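Local coordinates for B-type Cna protein (Enterococcus faecium, PDB 6FWY) that probably acts as a surface adhesin, carrying a thioester domain of the kind that can bond covalently to host targets, although its own function is not established, at residues K89-E93 with L94-N98; K207-N211 with N212-L216; Q107-S110 with W111-G115. All coordinates share one frame; numbering follows the deposited sequence.

Interaction 1: residues K89-E93 with L94-N98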
loop_
_atom_site.group_PDB
_atom_site.type_symbol
_atom_site.label_atom_id
_atom_site.label_comp_id
_atom_site.label_asym_id
_atom_site.label_seq_id
_atom_site.Cartn_x
_atom_site.Cartn_y
_atom_site.Cartn_z
ATOM N N LYS A 89 -7.593 -3.605 12.326
ATOM C CA LYS A 89 -7.600 -4.006 13.726
ATOM C C LYS A 89 -9.039 -4.041 14.240
ATOM O O LYS A 89 -9.880 -3.203 13.837
ATOM C CB LYS A 89 -6.794 -3.014 14.558
ATOM C CG LYS A 89 -5.353 -2.859 14.102
ATOM C CD LYS A 89 -4.540 -4.135 14.337
ATOM C CE LYS A 89 -3.092 -3.931 14.059
ATOM N NZ LYS A 89 -2.374 -5.190 14.353
ATOM N N THR A 90 -9.305 -4.984 15.146
ATOM C CA THR A 90 -10.640 -5.135 15.718
ATOM C C THR A 90 -10.871 -4.094 16.802
ATOM O O THR A 90 -9.933 -3.468 17.294
ATOM C CB THR A 90 -10.821 -6.497 16.397
ATOM O OG1 THR A 90 -9.882 -6.615 17.476
ATOM C CG2 THR A 90 -10.610 -7.638 15.410
ATOM N N ALA A 91 -12.129 -3.944 17.201
ATOM C CA ALA A 91 -12.506 -3.087 18.315
ATOM C C ALA A 91 -11.740 -3.444 19.607
ATOM O O ALA A 91 -11.177 -2.554 20.270
ATOM C CB ALA A 91 -14.004 -3.192 18.546
ATOM N N LYS A 92 -11.720 -4.730 19.954
ATOM C CA LYS A 92 -11.001 -5.219 21.135
ATOM C C LYS A 92 -9.515 -4.814 21.144
ATOM O O LYS A 92 -9.007 -4.316 22.150
ATOM C CB LYS A 92 -11.112 -6.743 21.251
ATOM C CG LYS A 92 -10.450 -7.299 22.510
ATOM C CD LYS A 92 -10.686 -8.775 22.735
ATOM C CE LYS A 92 -9.770 -9.255 23.871
ATOM N NZ LYS A 92 -9.867 -10.702 24.225
ATOM N N GLU A 93 -8.841 -5.047 20.021
ATOM C CA GLU A 93 -7.433 -4.676 19.849
ATOM C C GLU A 93 -7.171 -3.182 19.981
ATOM O O GLU A 93 -6.147 -2.784 20.499
ATOM C CB GLU A 93 -6.940 -5.143 18.481
ATOM C CG GLU A 93 -6.782 -6.659 18.379
ATOM C CD GLU A 93 -6.482 -7.139 16.961
ATOM O OE1 GLU A 93 -6.835 -6.453 15.982
ATOM O OE2 GLU A 93 -5.845 -8.202 16.846
ATOM N N LEU A 94 -8.100 -2.367 19.501
ATOM C CA LEU A 94 -7.994 -0.905 19.597
ATOM C C LEU A 94 -8.426 -0.285 20.948
ATOM O O LEU A 94 -8.141 0.882 21.202
ATOM C CB LEU A 94 -8.779 -0.255 18.462
ATOM C CG LEU A 94 -8.302 -0.616 17.052
ATOM C CD1 LEU A 94 -9.325 -0.173 16.006
ATOM C CD2 LEU A 94 -6.946 -0.024 16.739
ATOM N N GLY A 95 -9.107 -1.048 21.799
ATOM C CA GLY A 95 -9.634 -0.529 23.061
ATOM C C GLY A 95 -11.019 0.082 22.922
ATOM O O GLY A 95 -11.578 0.570 23.892
ATOM N N ALA A 96 -11.582 0.041 21.716
ATOM C CA ALA A 96 -12.950 0.473 21.476
ATOM C C ALA A 96 -13.902 -0.598 21.982
ATOM O O ALA A 96 -13.574 -1.769 21.985
ATOM C CB ALA A 96 -13.158 0.713 19.991
ATOM N N GLY A 97 -15.075 -0.185 22.426
ATOM C CA GLY A 97 -16.100 -1.096 22.946
ATOM C C GLY A 97 -16.965 -1.769 21.898
ATOM O O GLY A 97 -17.635 -2.721 22.226
ATOM N N ASN A 98 -16.991 -1.231 20.680
ATOM C CA ASN A 98 -17.753 -1.808 19.555
ATOM C C ASN A 98 -17.196 -1.273 18.226
ATOM O O ASN A 98 -16.352 -0.376 18.231
ATOM C CB ASN A 98 -19.250 -1.501 19.693
ATOM C CG ASN A 98 -19.557 -0.010 19.646
ATOM O OD1 ASN A 98 -19.244 0.680 18.679
ATOM N ND2 ASN A 98 -20.176 0.497 20.690
#
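Leu94 folds back over Lys89 and Thr90 at the end of a one-turn helix, residues 91-94. The helix is closed by a capping box at its start and a Schellman motif at its end. In the box, Thr90 is the N-cap. Glu93 N donates to Thr90 OG1 over 3.2 Å, and Thr90 N donates in return to Glu93 OE1. That second bond reaches the anti side of the carboxylate. Glu93 gets there with CG beside its backbone N (chi1 -71°) and an extended chain beyond.

Leu94 can be followed outward. Its CB rests against Thr90 O. CG comes closer to the same carbonyl, 3.3 Å from Thr90 O. CD1 lies beside Thr90 O and near Lys89 O. CD2 turns to the aliphatic base of Lys89 and meets Lys89 CB at 3.7 Å. The two side chains cross at about a right angle there, and the lysine chain then leads away. Leu94 also packs on Ala102 of helix 99-113.

Thr90 O also accepts from Leu94 N, 3.1 Å away. At the other end Gly95 has a positive phi of 88°, which suits glycine. Gly95 N donates to Lys92 O, arriving above the carbonyl plane. The chain then turns toward helix 99-113, where Asn98 is the N-cap and its OD1 accepts from Glu101 N. Ala91 CB meets Ala96 CB at 4.2 Å across this turn. Ala96 N makes a weak bond to Ala91 O, 3.0 Å long but bent to 121°.

Interaction 2: residues K207-N211 with N212-L216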
loop_
_atom_site.group_PDB
_atom_site.type_symbol
_atom_site.label_atom_id
_atom_site.label_comp_id
_atom_site.label_asym_id
_atom_site.label_seq_id
_atom_site.Cartn_x
_atom_site.Cartn_y
_atom_site.Cartn_z
ATOM N N LYS A 207 13.335 -26.359 -15.431
ATOM C CA LYS A 207 12.595 -26.223 -16.685
ATOM C C LYS A 207 12.950 -24.889 -17.339
ATOM O O LYS A 207 13.068 -23.855 -16.661
ATOM C CB LYS A 207 11.084 -26.309 -16.411
ATOM C CG LYS A 207 10.642 -27.484 -15.544
ATOM C CD LYS A 207 11.059 -28.834 -16.127
ATOM C CE LYS A 207 10.924 -29.931 -15.085
ATOM N NZ LYS A 207 11.091 -31.288 -15.665
ATOM N N GLU A 208 13.108 -24.911 -18.652
ATOM C CA GLU A 208 13.584 -23.752 -19.395
ATOM C C GLU A 208 12.553 -22.628 -19.423
ATOM O O GLU A 208 11.375 -22.861 -19.596
ATOM C CB GLU A 208 13.971 -24.151 -20.832
ATOM C CG GLU A 208 14.657 -23.037 -21.601
ATOM C CD GLU A 208 15.225 -23.407 -22.933
ATOM O OE1 GLU A 208 15.047 -24.579 -23.367
ATOM O OE2 GLU A 208 15.854 -22.511 -23.541
ATOM N N ILE A 209 13.036 -21.407 -19.229
ATOM C CA ILE A 209 12.258 -20.172 -19.377
ATOM C C ILE A 209 12.585 -19.609 -20.757
ATOM O O ILE A 209 13.761 -19.497 -21.119
ATOM C CB ILE A 209 12.652 -19.146 -18.293
ATOM C CG1 ILE A 209 12.282 -19.693 -16.898
ATOM C CG2 ILE A 209 11.999 -17.794 -18.549
ATOM C CD1 ILE A 209 12.920 -18.933 -15.744
ATOM N N THR A 210 11.562 -19.264 -21.523
ATOM C CA THR A 210 11.754 -18.681 -22.877
ATOM C C THR A 210 11.077 -17.317 -23.065
ATOM O O THR A 210 11.187 -16.724 -24.132
ATOM C CB THR A 210 11.249 -19.625 -23.979
ATOM O OG1 THR A 210 9.895 -19.984 -23.713
ATOM C CG2 THR A 210 12.077 -20.904 -24.024
ATOM N N ASN A 211 10.398 -16.822 -22.024
ATOM C CA ASN A 211 9.695 -15.551 -22.083
ATOM C C ASN A 211 10.335 -14.497 -21.138
ATOM O O ASN A 211 9.708 -13.518 -20.798
ATOM C CB ASN A 211 8.203 -15.778 -21.796
ATOM C CG ASN A 211 7.917 -16.234 -20.352
ATOM O OD1 ASN A 211 8.820 -16.429 -19.534
ATOM N ND2 ASN A 211 6.647 -16.422 -20.054
ATOM N N ASN A 212 11.585 -14.735 -20.742
ATOM C CA ASN A 212 12.375 -13.878 -19.822
ATOM C C ASN A 212 11.707 -13.553 -18.482
ATOM O O ASN A 212 12.052 -12.555 -17.851
ATOM C CB ASN A 212 12.841 -12.579 -20.524
ATOM C CG ASN A 212 13.996 -12.814 -21.490
ATOM O OD1 ASN A 212 13.831 -12.636 -22.692
ATOM N ND2 ASN A 212 15.144 -13.279 -20.987
ATOM N N THR A 213 10.798 -14.410 -18.015
ATOM C CA THR A 213 10.023 -14.144 -16.801
ATOM C C THR A 213 10.406 -15.132 -15.698
ATOM O O THR A 213 10.549 -16.309 -15.957
ATOM C CB THR A 213 8.513 -14.181 -17.108
ATOM O OG1 THR A 213 8.244 -13.304 -18.205
ATOM C CG2 THR A 213 7.676 -13.723 -15.899
ATOM N N VAL A 214 10.598 -14.627 -14.482
ATOM C CA VAL A 214 10.987 -15.438 -13.320
ATOM C C VAL A 214 10.002 -15.224 -12.182
ATOM O O VAL A 214 9.282 -14.214 -12.139
ATOM C CB VAL A 214 12.426 -15.145 -12.827
ATOM C CG1 VAL A 214 13.441 -15.415 -13.919
ATOM C CG2 VAL A 214 12.592 -13.703 -12.350
ATOM N N LYS A 215 9.975 -16.176 -11.263
ATOM C CA LYS A 215 9.132 -16.075 -10.089
ATOM C C LYS A 215 9.851 -15.300 -8.996
ATOM O O LYS A 215 11.063 -15.246 -8.984
ATOM C CB LYS A 215 8.737 -17.470 -9.613
ATOM C CG LYS A 215 7.695 -18.097 -10.518
ATOM C CD LYS A 215 7.747 -19.617 -10.470
ATOM C CE LYS A 215 6.462 -20.244 -10.991
ATOM N NZ LYS A 215 5.420 -20.344 -9.914
ATOM N N LEU A 216 9.060 -14.701 -8.110
ATOM C CA LEU A 216 9.551 -14.025 -6.897
ATOM C C LEU A 216 9.600 -15.014 -5.741
ATOM O O LEU A 216 8.757 -15.904 -5.653
ATOM C CB LEU A 216 8.623 -12.875 -6.514
ATOM C CG LEU A 216 8.362 -11.833 -7.585
ATOM C CD1 LEU A 216 7.505 -10.694 -7.022
ATOM C CD2 LEU A 216 9.662 -11.283 -8.134
HETATM O O HOH W 1 8.077 -17.927 -17.415
#
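Asn211 and Thr213 bond across the tight turn between strands 208-209 and 213-215, and Ile209 packs beside them. The first kind of contact is direct hydrogen bonding. Thr213 N donates to Asn211 OD1 over 3.2 Å, which makes an Asx turn. The donor stands above the plane of the side-chain amide, and the bond is bent to 138°. Thr213 OG1 donates to the backbone instead, lying 3.0 Å from Asn211 O and again above the carbonyl plane. The two residues are thus linked twice, once through each side chain. Asn211 CG sits between its own backbone N and carbonyl carbon (chi1 67°), which folds the amide back over the turn. Asn212, between them, has a positive phi of 53°.

The second kind is water-mediated. A water donates to Asn211 OD1 at 2.7 Å and to Thr213 O at 3.3 Å. Asn211 OD1 therefore accepts from both a backbone N-H and this water.

The third kind is side-chain packing. Ile209 points into the turn and lays its CG2 against a carbonyl, 3.3 Å from Thr213 O. The apolar touch is Ile209 CD1 to Val214 CG1, 4.0 Å, where the two side chains meet at about a right angle.

The turn lies at the surface and carries the chain from one beta sheet to another. Strand 208-209 is an outermost strand of the five-stranded sheet, where Ile209 bonds through its backbone to Ile201 of strand 200-203. Beyond the turn, Asn212 and Val214 bond to Leu189 and Ala187 of strand 185-191.

Interaction 3: residues Q107-S110 with W111-G115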
loop_
_atom_site.group_PDB
_atom_site.type_symbol
_atom_site.label_atom_id
_atom_site.label_comp_id
_atom_site.label_asym_id
_atom_site.label_seq_id
_atom_site.Cartn_x
_atom_site.Cartn_y
_atom_site.Cartn_z
ATOM N N GLN A 107 -11.825 7.444 11.865
ATOM C CA GLN A 107 -12.239 8.646 11.122
ATOM C C GLN A 107 -11.701 9.930 11.789
ATOM O O GLN A 107 -11.368 10.899 11.110
ATOM C CB GLN A 107 -13.773 8.693 10.986
ATOM C CG GLN A 107 -14.364 9.949 10.340
ATOM C CD GLN A 107 -13.826 10.191 8.940
ATOM O OE1 GLN A 107 -14.199 9.506 8.004
ATOM N NE2 GLN A 107 -12.944 11.169 8.802
ATOM N N LEU A 108 -11.624 9.918 13.117
ATOM C CA LEU A 108 -11.079 11.053 13.854
ATOM C C LEU A 108 -9.597 11.257 13.490
ATOM O O LEU A 108 -9.182 12.359 13.179
ATOM C CB LEU A 108 -11.292 10.831 15.354
ATOM C CG LEU A 108 -11.036 11.972 16.332
ATOM C CD1 LEU A 108 -11.772 13.267 15.963
ATOM C CD2 LEU A 108 -11.474 11.450 17.694
ATOM N N VAL A 109 -8.828 10.167 13.462
ATOM C CA VAL A 109 -7.446 10.177 12.949
ATOM C C VAL A 109 -7.385 10.733 11.516
ATOM O O VAL A 109 -6.582 11.623 11.228
ATOM C CB VAL A 109 -6.793 8.772 12.992
ATOM C CG1 VAL A 109 -5.435 8.756 12.286
ATOM C CG2 VAL A 109 -6.643 8.334 14.430
ATOM N N SER A 110 -8.233 10.229 10.639
ATOM C CA SER A 110 -8.289 10.745 9.270
ATOM C C SER A 110 -8.479 12.278 9.201
ATOM O O SER A 110 -7.782 12.961 8.458
ATOM C CB SER A 110 -9.399 10.049 8.475
ATOM O OG SER A 110 -9.381 10.454 7.123
ATOM N N TRP A 111 -9.425 12.795 9.979
ATOM C CA TRP A 111 -9.711 14.231 9.992
ATOM C C TRP A 111 -8.497 15.052 10.448
ATOM O O TRP A 111 -8.184 16.070 9.857
ATOM C CB TRP A 111 -10.923 14.550 10.872
ATOM C CG TRP A 111 -12.287 14.281 10.253
ATOM C CD1 TRP A 111 -12.649 14.434 8.934
ATOM C CD2 TRP A 111 -13.469 13.871 10.939
ATOM N NE1 TRP A 111 -13.968 14.155 8.776
ATOM C CE2 TRP A 111 -14.501 13.795 9.979
ATOM C CE3 TRP A 111 -13.756 13.547 12.264
ATOM C CZ2 TRP A 111 -15.802 13.398 10.305
ATOM C CZ3 TRP A 111 -15.052 13.181 12.597
ATOM C CH2 TRP A 111 -16.053 13.100 11.631
ATOM N N VAL A 112 -7.821 14.574 11.490
ATOM C CA VAL A 112 -6.624 15.225 12.026
ATOM C C VAL A 112 -5.470 15.155 11.032
ATOM O O VAL A 112 -4.859 16.161 10.734
ATOM C CB VAL A 112 -6.226 14.618 13.385
ATOM C CG1 VAL A 112 -4.889 15.179 13.881
ATOM C CG2 VAL A 112 -7.322 14.901 14.409
ATOM N N LEU A 113 -5.204 13.976 10.480
ATOM C CA LEU A 113 -4.149 13.812 9.464
ATOM C C LEU A 113 -4.368 14.682 8.244
ATOM O O LEU A 113 -3.419 15.185 7.677
ATOM C CB LEU A 113 -3.997 12.338 9.026
ATOM C CG LEU A 113 -3.476 11.307 10.032
ATOM C CD1 LEU A 113 -3.336 9.942 9.357
ATOM C CD2 LEU A 113 -2.135 11.735 10.614
ATOM N N ALA A 114 -5.621 14.858 7.847
ATOM C CA ALA A 114 -5.969 15.710 6.703
ATOM C C ALA A 114 -5.928 17.213 7.028
ATOM O O ALA A 114 -6.096 18.039 6.153
ATOM C CB ALA A 114 -7.331 15.321 6.146
ATOM N N GLY A 115 -5.712 17.559 8.289
ATOM C CA GLY A 115 -5.516 18.948 8.700
ATOM C C GLY A 115 -6.800 19.720 8.996
ATOM O O GLY A 115 -6.779 20.942 9.016
#
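The C-terminal half of helix 99-113 carries a CH-pi contact one turn apart, with Gln107 laid over the indole of Trp111. Gln107 CG sits over the six-membered ring, 3.7 Å from its centroid and only 9° off the normal. The amide continues across the same face toward the five-membered ring. There Gln107 NE2 stands 3.1 Å above the ring plane, offset toward the rim. It is 3.2 Å from Trp111 NE1, but both are donors and do not bond to each other. The amide and ring planes are 40° apart. Gln107 starts with CG opposite its backbone N and then bends at chi2, which carries the amide along the ring. From a neighbouring position on the helix, Leu108 CD1 adds an apolar touch to Trp111 CE3 at 4.2 Å.

The polar ends face strand 49-52. Gln107 OE1 accepts from Cys52 N, and Ser110 OG bonds to Cys52 O. This matches thioester domains, in which a cysteine and a glutamine of a helical Gln-x-x-x-Trp sequence form the thioester. Gln107 and Cys52 are probably that pair here, and Gln107 is modelled with its side-chain amide intact.

Val109 and Leu113 lie side by side, with Val109 CG1 3.8 Å from Leu113 CD1. Val109 also packs on Phe141 and Ile144 of helix 131-150. Regular backbone bonds hold the helix. Leu113 N to Val109 O is short and almost straight, at 2.8 Å and 175°. The helix stops in a Schellman motif at Gly115, whose phi is positive. Gly115 N donates to Val112 O over 2.9 Å.

How the interactions relate
Interactions 1 and 3 belong to the thioester domain and sit on consecutive helices, 91-94 and 99-113, with centres 19 Å apart. They do not touch. Interaction 3 is the buried one, dominated by an aromatic face and apolar side chains, with its polar ends turned to Cys52. Interaction 1 is only partly buried and relies on capping bonds at a short helix. Both finish in a Schellman motif with a positive-phi glycine. Interaction 2 is a surface turn on the opposite side of the chain's centre, its centre about 45 Å from the centres of the others. It joins strands, not helices, and uses asparagine, threonine and a bridging water.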